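Local coordinates for lumazine protein (Photobacterium kishitanii, PDB 3A35), which serves as an antenna of bacterial bioluminescence, shifting luciferase emission to shorter wavelength, with a ribityllumazine as its probable natural chromophore, at residues Val41-Asn45 against Gly46-Thr50; Phe61-Asp64 against Gln65-Thr69; Thr167-Gly170 against Thr171-Lys174. All coordinates share one frame; numbering follows the deposited sequence.

Contact 1 (Val41-Asn45 against Gly46-Thr50); sequences VMLVN and GCSLT. With RBF (riboflavin), chain C.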
loop_
_atom_site.group_PDB
_atom_site.type_symbol
_atom_site.label_atom_id
_atom_site.label_comp_id
_atom_site.label_asym_id
_atom_site.label_seq_id
_atom_site.Cartn_x
_atom_site.Cartn_y
_atom_site.Cartn_z
ATOM N N VAL A 41 -10.312 -7.726 -8.294
ATOM C CA VAL A 41 -8.941 -7.849 -7.810
ATOM C C VAL A 41 -8.417 -6.425 -7.874
ATOM O O VAL A 41 -8.347 -5.781 -8.908
ATOM C CB VAL A 41 -8.093 -8.784 -8.706
ATOM C CG1 VAL A 41 -6.664 -8.745 -8.185
ATOM C CG2 VAL A 41 -8.612 -10.172 -8.522
ATOM N N MET A 42 -8.034 -5.840 -6.749
ATOM C CA MET A 42 -7.609 -4.434 -6.631
ATOM C C MET A 42 -6.514 -4.353 -5.646
ATOM O O MET A 42 -6.158 -5.396 -4.935
ATOM C CB MET A 42 -8.769 -3.517 -6.199
ATOM C CG MET A 42 -9.323 -3.944 -4.782
ATOM S SD MET A 42 -10.636 -2.834 -4.206
ATOM C CE MET A 42 -9.728 -1.311 -3.965
ATOM N N LEU A 43 -5.867 -3.198 -5.586
ATOM C CA LEU A 43 -4.785 -3.007 -4.576
ATOM C C LEU A 43 -5.270 -2.409 -3.273
ATOM O O LEU A 43 -5.918 -1.371 -3.236
ATOM C CB LEU A 43 -3.680 -2.091 -5.120
ATOM C CG LEU A 43 -3.076 -2.579 -6.437
ATOM C CD1 LEU A 43 -1.847 -1.657 -6.711
ATOM C CD2 LEU A 43 -2.596 -4.035 -6.400
ATOM N N VAL A 44 -4.891 -3.109 -2.201
ATOM C CA VAL A 44 -5.163 -2.598 -0.856
ATOM C C VAL A 44 -3.790 -2.473 -0.179
ATOM O O VAL A 44 -3.020 -3.450 -0.080
ATOM C CB VAL A 44 -6.004 -3.634 -0.062
ATOM C CG1 VAL A 44 -6.214 -3.015 1.390
ATOM C CG2 VAL A 44 -7.319 -3.837 -0.734
ATOM N N ASN A 45 -3.422 -1.222 0.150
ATOM C CA ASN A 45 -2.042 -1.015 0.540
ATOM C C ASN A 45 -1.034 -1.613 -0.387
ATOM O O ASN A 45 0.072 -2.107 -0.033
ATOM C CB ASN A 45 -1.694 -1.484 1.940
ATOM C CG ASN A 45 -2.249 -0.592 3.051
ATOM O OD1 ASN A 45 -2.516 0.581 2.853
ATOM N ND2 ASN A 45 -2.332 -1.145 4.270
ATOM N N GLY A 46 -1.314 -1.464 -1.712
ATOM C CA GLY A 46 -0.368 -1.925 -2.753
ATOM C C GLY A 46 -0.403 -3.398 -2.971
ATOM O O GLY A 46 0.300 -3.897 -3.925
ATOM N N CYS A 47 -1.237 -4.175 -2.251
ATOM C CA CYS A 47 -1.246 -5.632 -2.437
ATOM C C CYS A 47 -2.495 -6.035 -3.242
ATOM O O CYS A 47 -3.598 -5.678 -2.886
ATOM C CB CYS A 47 -1.379 -6.238 -1.061
ATOM S SG CYS A 47 -1.292 -8.068 -1.030
ATOM N N SER A 48 -2.278 -6.885 -4.268
ATOM C CA SER A 48 -3.421 -7.408 -4.977
ATOM C C SER A 48 -4.216 -8.355 -4.032
ATOM O O SER A 48 -3.685 -9.370 -3.578
ATOM C CB SER A 48 -3.007 -8.189 -6.217
ATOM O OG SER A 48 -2.589 -7.295 -7.259
ATOM N N LEU A 49 -5.511 -8.077 -3.902
ATOM C CA LEU A 49 -6.483 -8.887 -3.124
ATOM C C LEU A 49 -7.775 -8.960 -3.888
ATOM O O LEU A 49 -8.126 -8.077 -4.679
ATOM C CB LEU A 49 -6.763 -8.301 -1.711
ATOM C CG LEU A 49 -5.540 -8.132 -0.813
ATOM C CD1 LEU A 49 -5.973 -7.445 0.502
ATOM C CD2 LEU A 49 -4.875 -9.506 -0.465
ATOM N N THR A 50 -8.508 -10.019 -3.612
ATOM C CA THR A 50 -9.800 -10.288 -4.306
ATOM C C THR A 50 -10.990 -10.004 -3.388
ATOM O O THR A 50 -11.036 -10.544 -2.285
ATOM C CB THR A 50 -9.782 -11.813 -4.700
ATOM O OG1 THR A 50 -8.607 -12.049 -5.491
ATOM C CG2 THR A 50 -11.110 -12.071 -5.534
HETATM N N1 RBF C . -3.406 -12.809 -1.721
HETATM C C2 RBF C . -4.266 -12.924 -0.687
HETATM O O2 RBF C . -3.845 -13.135 0.492
HETATM N N3 RBF C . -5.640 -12.757 -0.817
HETATM C C4 RBF C . -6.216 -12.448 -2.074
HETATM O O4 RBF C . -7.444 -12.307 -2.132
HETATM C C4A RBF C . -5.299 -12.416 -3.141
HETATM N N5 RBF C . -5.859 -12.218 -4.462
HETATM C C5A RBF C . -4.950 -12.164 -5.517
HETATM C C6 RBF C . -5.508 -12.101 -6.798
HETATM C C7 RBF C . -4.562 -12.084 -7.861
HETATM C C7M RBF C . -5.198 -12.070 -9.282
HETATM C C8 RBF C . -3.212 -12.098 -7.685
HETATM C C8M RBF C . -2.324 -12.014 -8.854
HETATM C C9 RBF C . -2.659 -12.145 -6.357
HETATM C C9A RBF C . -3.548 -12.270 -5.285
HETATM N N10 RBF C . -3.044 -12.431 -3.950
HETATM C C10 RBF C . -3.956 -12.567 -2.936
HETATM C "C1'" RBF C . -1.682 -12.632 -3.673
HETATM C "C2'" RBF C . -0.943 -11.445 -3.088
HETATM O "O2'" RBF C . -1.109 -10.292 -3.979
HETATM C "C3'" RBF C . 0.464 -11.710 -2.959
HETATM O "O3'" RBF C . 0.528 -12.943 -2.059
HETATM C "C4'" RBF C . 1.230 -10.656 -2.142
HETATM O "O4'" RBF C . 1.367 -9.457 -2.937
HETATM C "C5'" RBF C . 2.640 -11.123 -1.758
HETATM O "O5'" RBF C . 3.306 -10.199 -0.897
HETATM O O HOH W 1 -3.276 0.409 -2.740
#
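V41 and T50 face each other as a non-hydrogen-bonded pair at the open end of a β-hairpin of the N-terminal six-stranded barrel, and both reach the riboflavin. T50 grips the ring system twice: its backbone N donates to O4, and its OG1 donates to N5 over 2.9 Å. A threonine suits this place, since with chi1 at -56° OG1 lies anti to the carbonyl carbon and turns to the ring nitrogen, close also to V41 CG2 (3.6 Å). The other V41 branch, CG1, packs on the methyl C7M. Earlier in the strand, S48 O accepts from the ribityl hydroxyl O2', and L49 CD2 approaches N3 at 3.4 Å.

Behind this first shell, M42 and L49 exchange two backbone bonds, as do V44 and C47. The latter close a type I' turn whose N45 and G46 both take positive phi, which glycine and, after it, asparagine adopt most readily. The N45 side chain leads away from the hairpin, OD1 accepting from the backbone N of N82. The L49 and V44 side chains cross at about a right angle, L49 CD1 lying 3.9 Å from V44 CB. On the other face, L43 CD2 rests 3.4 Å from S48 OG.

Contact 2 (Phe61-Asp64 against Gln65-Thr69); sequences FDID and QAINT. With RBF (riboflavin), chain C.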
loop_
_atom_site.group_PDB
_atom_site.type_symbol
_atom_site.label_atom_id
_atom_site.label_comp_id
_atom_site.label_asym_id
_atom_site.label_seq_id
_atom_site.Cartn_x
_atom_site.Cartn_y
_atom_site.Cartn_z
ATOM N N PHE A 61 -12.141 -8.942 2.311
ATOM C CA PHE A 61 -11.029 -9.637 1.659
ATOM C C PHE A 61 -10.531 -10.691 2.569
ATOM O O PHE A 61 -10.413 -10.497 3.781
ATOM C CB PHE A 61 -9.822 -8.632 1.392
ATOM C CG PHE A 61 -10.178 -7.458 0.526
ATOM C CD1 PHE A 61 -10.025 -7.568 -0.878
ATOM C CD2 PHE A 61 -10.669 -6.306 1.079
ATOM C CE1 PHE A 61 -10.356 -6.527 -1.699
ATOM C CE2 PHE A 61 -11.020 -5.193 0.196
ATOM C CZ PHE A 61 -10.843 -5.327 -1.146
ATOM N N ASP A 62 -10.119 -11.841 2.013
ATOM C CA ASP A 62 -9.299 -12.790 2.771
ATOM C C ASP A 62 -7.809 -12.650 2.522
ATOM O O ASP A 62 -7.428 -12.607 1.269
ATOM C CB ASP A 62 -9.777 -14.210 2.384
ATOM C CG ASP A 62 -11.067 -14.600 2.971
ATOM O OD1 ASP A 62 -11.356 -14.201 4.135
ATOM O OD2 ASP A 62 -11.881 -15.395 2.402
ATOM N N ILE A 63 -7.030 -12.544 3.552
ATOM C CA ILE A 63 -5.602 -12.428 3.397
ATOM C C ILE A 63 -5.101 -13.820 3.811
ATOM O O ILE A 63 -5.216 -14.222 4.959
ATOM C CB ILE A 63 -5.033 -11.316 4.311
ATOM C CG1 ILE A 63 -5.676 -9.921 3.856
ATOM C CG2 ILE A 63 -3.521 -11.160 4.148
ATOM C CD1 ILE A 63 -6.675 -9.454 4.683
ATOM N N ASP A 64 -4.488 -14.499 2.838
ATOM C CA ASP A 64 -4.014 -15.912 3.035
ATOM C C ASP A 64 -2.653 -16.007 2.356
ATOM O O ASP A 64 -1.645 -16.020 2.992
ATOM C CB ASP A 64 -5.069 -16.895 2.580
ATOM C CG ASP A 64 -5.790 -16.563 1.315
ATOM O OD1 ASP A 64 -5.311 -15.988 0.310
ATOM O OD2 ASP A 64 -6.988 -16.983 1.171
ATOM N N GLN A 65 -2.717 -16.013 0.983
ATOM C CA GLN A 65 -1.458 -16.067 0.284
ATOM C C GLN A 65 -0.495 -14.969 0.643
ATOM O O GLN A 65 0.696 -15.080 0.681
ATOM C CB GLN A 65 -1.810 -16.026 -1.162
ATOM C CG GLN A 65 -0.596 -16.156 -2.087
ATOM C CD GLN A 65 -1.037 -16.108 -3.567
ATOM O OE1 GLN A 65 -2.190 -16.336 -3.960
ATOM N NE2 GLN A 65 -0.043 -15.770 -4.369
ATOM N N ALA A 66 -1.090 -13.748 0.941
ATOM C CA ALA A 66 -0.290 -12.620 1.242
ATOM C C ALA A 66 0.118 -12.417 2.703
ATOM O O ALA A 66 0.845 -11.495 3.046
ATOM C CB ALA A 66 -1.099 -11.341 0.844
ATOM N N ILE A 67 -0.293 -13.398 3.543
ATOM C CA ILE A 67 -0.250 -13.106 5.035
ATOM C C ILE A 67 1.174 -13.001 5.596
ATOM O O ILE A 67 1.396 -12.365 6.641
ATOM C CB ILE A 67 -1.059 -14.127 5.764
ATOM C CG1 ILE A 67 -1.387 -13.587 7.161
ATOM C CG2 ILE A 67 -0.253 -15.415 5.943
ATOM C CD1 ILE A 67 -2.502 -14.243 7.805
ATOM N N ASN A 68 2.144 -13.645 4.955
ATOM C CA ASN A 68 3.527 -13.686 5.467
ATOM C C ASN A 68 4.430 -12.647 4.937
ATOM O O ASN A 68 5.623 -12.542 5.352
ATOM C CB ASN A 68 4.143 -15.068 5.125
ATOM C CG ASN A 68 3.411 -16.180 5.824
ATOM O OD1 ASN A 68 2.931 -17.114 5.207
ATOM N ND2 ASN A 68 3.315 -16.035 7.140
ATOM N N THR A 69 3.957 -11.828 3.919
ATOM C CA THR A 69 4.887 -10.857 3.269
ATOM C C THR A 69 4.273 -9.436 3.194
ATOM O O THR A 69 4.769 -8.587 2.492
ATOM C CB THR A 69 5.100 -11.329 1.800
ATOM O OG1 THR A 69 3.865 -11.679 1.214
ATOM C CG2 THR A 69 6.022 -12.583 1.817
HETATM N N1 RBF C . -3.406 -12.809 -1.721
HETATM C C2 RBF C . -4.266 -12.924 -0.687
HETATM O O2 RBF C . -3.845 -13.135 0.492
HETATM N N3 RBF C . -5.640 -12.757 -0.817
HETATM C C4 RBF C . -6.216 -12.448 -2.074
HETATM O O4 RBF C . -7.444 -12.307 -2.132
HETATM C C4A RBF C . -5.299 -12.416 -3.141
HETATM N N5 RBF C . -5.859 -12.218 -4.462
HETATM C C5A RBF C . -4.950 -12.164 -5.517
HETATM C C6 RBF C . -5.508 -12.101 -6.798
HETATM C C7 RBF C . -4.562 -12.084 -7.861
HETATM C C7M RBF C . -5.198 -12.070 -9.282
HETATM C C8 RBF C . -3.212 -12.098 -7.685
HETATM C C8M RBF C . -2.324 -12.014 -8.854
HETATM C C9 RBF C . -2.659 -12.145 -6.357
HETATM C C9A RBF C . -3.548 -12.270 -5.285
HETATM N N10 RBF C . -3.044 -12.431 -3.950
HETATM C C10 RBF C . -3.956 -12.567 -2.936
HETATM C "C1'" RBF C . -1.682 -12.632 -3.673
HETATM C "C2'" RBF C . -0.943 -11.445 -3.088
HETATM O "O2'" RBF C . -1.109 -10.292 -3.979
HETATM C "C3'" RBF C . 0.464 -11.710 -2.959
HETATM O "O3'" RBF C . 0.528 -12.943 -2.059
HETATM C "C4'" RBF C . 1.230 -10.656 -2.142
HETATM O "O4'" RBF C . 1.367 -9.457 -2.937
HETATM C "C5'" RBF C . 2.640 -11.123 -1.758
HETATM O "O5'" RBF C . 3.306 -10.199 -0.897
HETATM O O HOH W 2 -4.694 -17.134 -2.922
#
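D64 and Q65 meet through a short bond in which the Q65 backbone N donates to D64 OD1 at 2.7 Å. The N-H comes to the anti side of the carboxylate, 15° out of its plane. Aspartate suits this place because its short arm brings an acceptor within reach of the next amide; chi1 of 41°, with CG between backbone N and carbonyl carbon, folds OD1 back over that peptide. D64 O in turn accepts from I67 N (3.0 Å), closing a type I turn; this donor stands well above the carbonyl plane.

The same turn presents its amides to riboflavin. D64 N and A66 N both donate to O2, at 2.8 and 2.9 Å, while D62 O accepts a hydrogen bond from N3. Flavin O2 thus has two donors and N3 an acceptor, all from backbone atoms. Q65, extended beyond CG, passes over one face of the ring system near N1 and N10, its CD 3.5 Å from C1', and its OE1 accepts from a water.

Packing lies behind the turn. I63 CG2 lies 4.1 Å from A66 CB. I63 CG2 is also 3.9 Å from I67 CA; the small alanine lets A66 CB come 3.3 Å from flavin O2. I63 also touches F72, and R23 forms a salt bridge with D62. Such a strand end passing into a turn forms the pyrimidine-recognising edge of the chromophore site in this lumazine-binding domain.

Contact 3 (Thr167-Gly170 against Thr171-Lys174); sequences TNLG and TLEK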
loop_
_atom_site.group_PDB
_atom_site.type_symbol
_atom_site.label_atom_id
_atom_site.label_comp_id
_atom_site.label_asym_id
_atom_site.label_seq_id
_atom_site.Cartn_x
_atom_site.Cartn_y
_atom_site.Cartn_z
ATOM N N THR A 167 -3.530 9.741 0.958
ATOM C CA THR A 167 -3.153 8.284 1.193
ATOM C C THR A 167 -2.808 8.126 2.652
ATOM O O THR A 167 -2.603 9.237 3.360
ATOM C CB THR A 167 -1.891 7.993 0.488
ATOM O OG1 THR A 167 -0.744 8.626 1.142
ATOM C CG2 THR A 167 -1.955 8.350 -1.021
ATOM N N ASN A 168 -2.532 6.938 3.128
ATOM C CA ASN A 168 -2.172 6.784 4.519
ATOM C C ASN A 168 -0.709 7.124 4.813
ATOM O O ASN A 168 -0.227 6.889 5.921
ATOM C CB ASN A 168 -2.496 5.371 4.997
ATOM C CG ASN A 168 -1.683 4.274 4.309
ATOM O OD1 ASN A 168 -0.654 4.493 3.662
ATOM N ND2 ASN A 168 -2.138 3.060 4.518
ATOM N N LEU A 169 0.009 7.672 3.815
ATOM C CA LEU A 169 1.392 8.142 4.072
ATOM C C LEU A 169 1.438 9.111 5.241
ATOM O O LEU A 169 2.446 9.135 5.979
ATOM C CB LEU A 169 2.141 8.687 2.794
ATOM C CG LEU A 169 2.426 7.614 1.766
ATOM C CD1 LEU A 169 3.144 8.343 0.555
ATOM C CD2 LEU A 169 3.316 6.450 2.271
ATOM N N GLY A 170 0.375 9.871 5.460
ATOM C CA GLY A 170 0.359 10.845 6.510
ATOM C C GLY A 170 0.029 10.245 7.878
ATOM O O GLY A 170 -0.092 10.995 8.863
ATOM N N THR A 171 -0.180 8.935 7.971
ATOM C CA THR A 171 -0.382 8.210 9.294
ATOM C C THR A 171 1.007 7.557 9.701
ATOM O O THR A 171 1.164 7.087 10.843
ATOM C CB THR A 171 -1.430 7.050 9.163
ATOM O OG1 THR A 171 -0.907 5.997 8.312
ATOM C CG2 THR A 171 -2.720 7.562 8.653
ATOM N N LEU A 172 1.993 7.499 8.797
ATOM C CA LEU A 172 3.214 6.822 9.059
ATOM C C LEU A 172 3.931 7.626 10.158
ATOM O O LEU A 172 3.868 8.839 10.174
ATOM C CB LEU A 172 4.089 6.736 7.771
ATOM C CG LEU A 172 3.424 5.834 6.681
ATOM C CD1 LEU A 172 4.445 5.961 5.549
ATOM C CD2 LEU A 172 3.248 4.425 7.116
ATOM N N GLU A 173 4.614 6.877 11.030
ATOM C CA GLU A 173 5.569 7.476 12.022
ATOM C C GLU A 173 6.756 6.556 12.086
ATOM O O GLU A 173 6.745 5.424 11.534
ATOM C CB GLU A 173 4.938 7.670 13.416
ATOM C CG GLU A 173 4.158 6.527 13.882
ATOM C CD GLU A 173 3.557 6.869 15.254
ATOM O OE1 GLU A 173 4.330 6.947 16.252
ATOM O OE2 GLU A 173 2.344 7.105 15.299
ATOM N N LYS A 174 7.834 6.921 12.832
ATOM C CA LYS A 174 8.879 6.022 13.070
ATOM C C LYS A 174 8.328 4.672 13.600
ATOM O O LYS A 174 7.527 4.694 14.557
ATOM C CB LYS A 174 9.872 6.596 14.163
ATOM C CG LYS A 174 11.118 5.720 14.412
ATOM C CD LYS A 174 12.138 6.256 15.509
ATOM C CE LYS A 174 13.546 6.573 14.934
ATOM N NZ LYS A 174 14.256 5.348 14.286
HETATM O O HOH W 3 3.748 10.660 8.013
#
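T171 turns back on N168 and meets its carbonyl oxygen with both backbone and side chain. From CB, which lies 3.5 Å from N168 O, the side chain branches. OG1 donates to N168 O over 2.6 Å, in the carbonyl plane and on a lone pair, and also approaches N168 CB. T171 CG2 lies between N168 O (3.8 Å) and G170 C (3.9 Å). The torsion accounts for the hydroxyl: chi1 of 67° sets OG1 between the backbone N and the carbonyl carbon, from where it can reach back three residues. T171 N donates to the same oxygen at 2.9 Å, but from above the carbonyl plane, so two donors reach N168 O from different directions. Threonine fits because its hydroxyl adds a second bond to the one its amide makes.

These bonds belong to a 3-10 turn that includes residues 168-170; it follows helix 163-166 in the C-terminal lumazine-binding domain and leads toward strand 177-182. Its start is an ST turn: T167 OG1 accepts from L169 N, and its hydroxyl hydrogen bonds to L163 O of helix 163-166. N168 directs its ND2 to K80 O, at the start of strand 80-84 of the N-terminal barrel, so an amide suits a buried place where the two domains meet.

One residue farther on, L172 N makes a longer bond to L169 O, again from above the carbonyl plane. A water bridges the two residues, donating to L169 O and to L172 O. Their side chains lie side by side and point the same way, two branched apolar ends whose closest atoms are L169 CD2 and L172 CD1, 3.5 Å apart. L169 continues inward onto V143 of strand 143-151.

Overall arrangement
Contacts 1 and 2 lie in series in the N-terminal domain, their centres about 10 Å apart, on neighbouring strands of one barrel. Both hold the same riboflavin: contact 1 supplies bonds to O4, N5 and the ribityl chain, contact 2 those to N3 and O2. They also touch directly, F61 CD1 lying 3.4 Å from L49 CB and C47 SG 3.8 Å from A66 CB. Contact 3 belongs to the other domain, with its centre about 18 Å from that of contact 1 and 22 Å from that of contact 2. Its N168 ND2 makes a weak hydrogen bond to N45 OD1 at 3.0 Å, joining it to the hairpin turn rather than to the ligand.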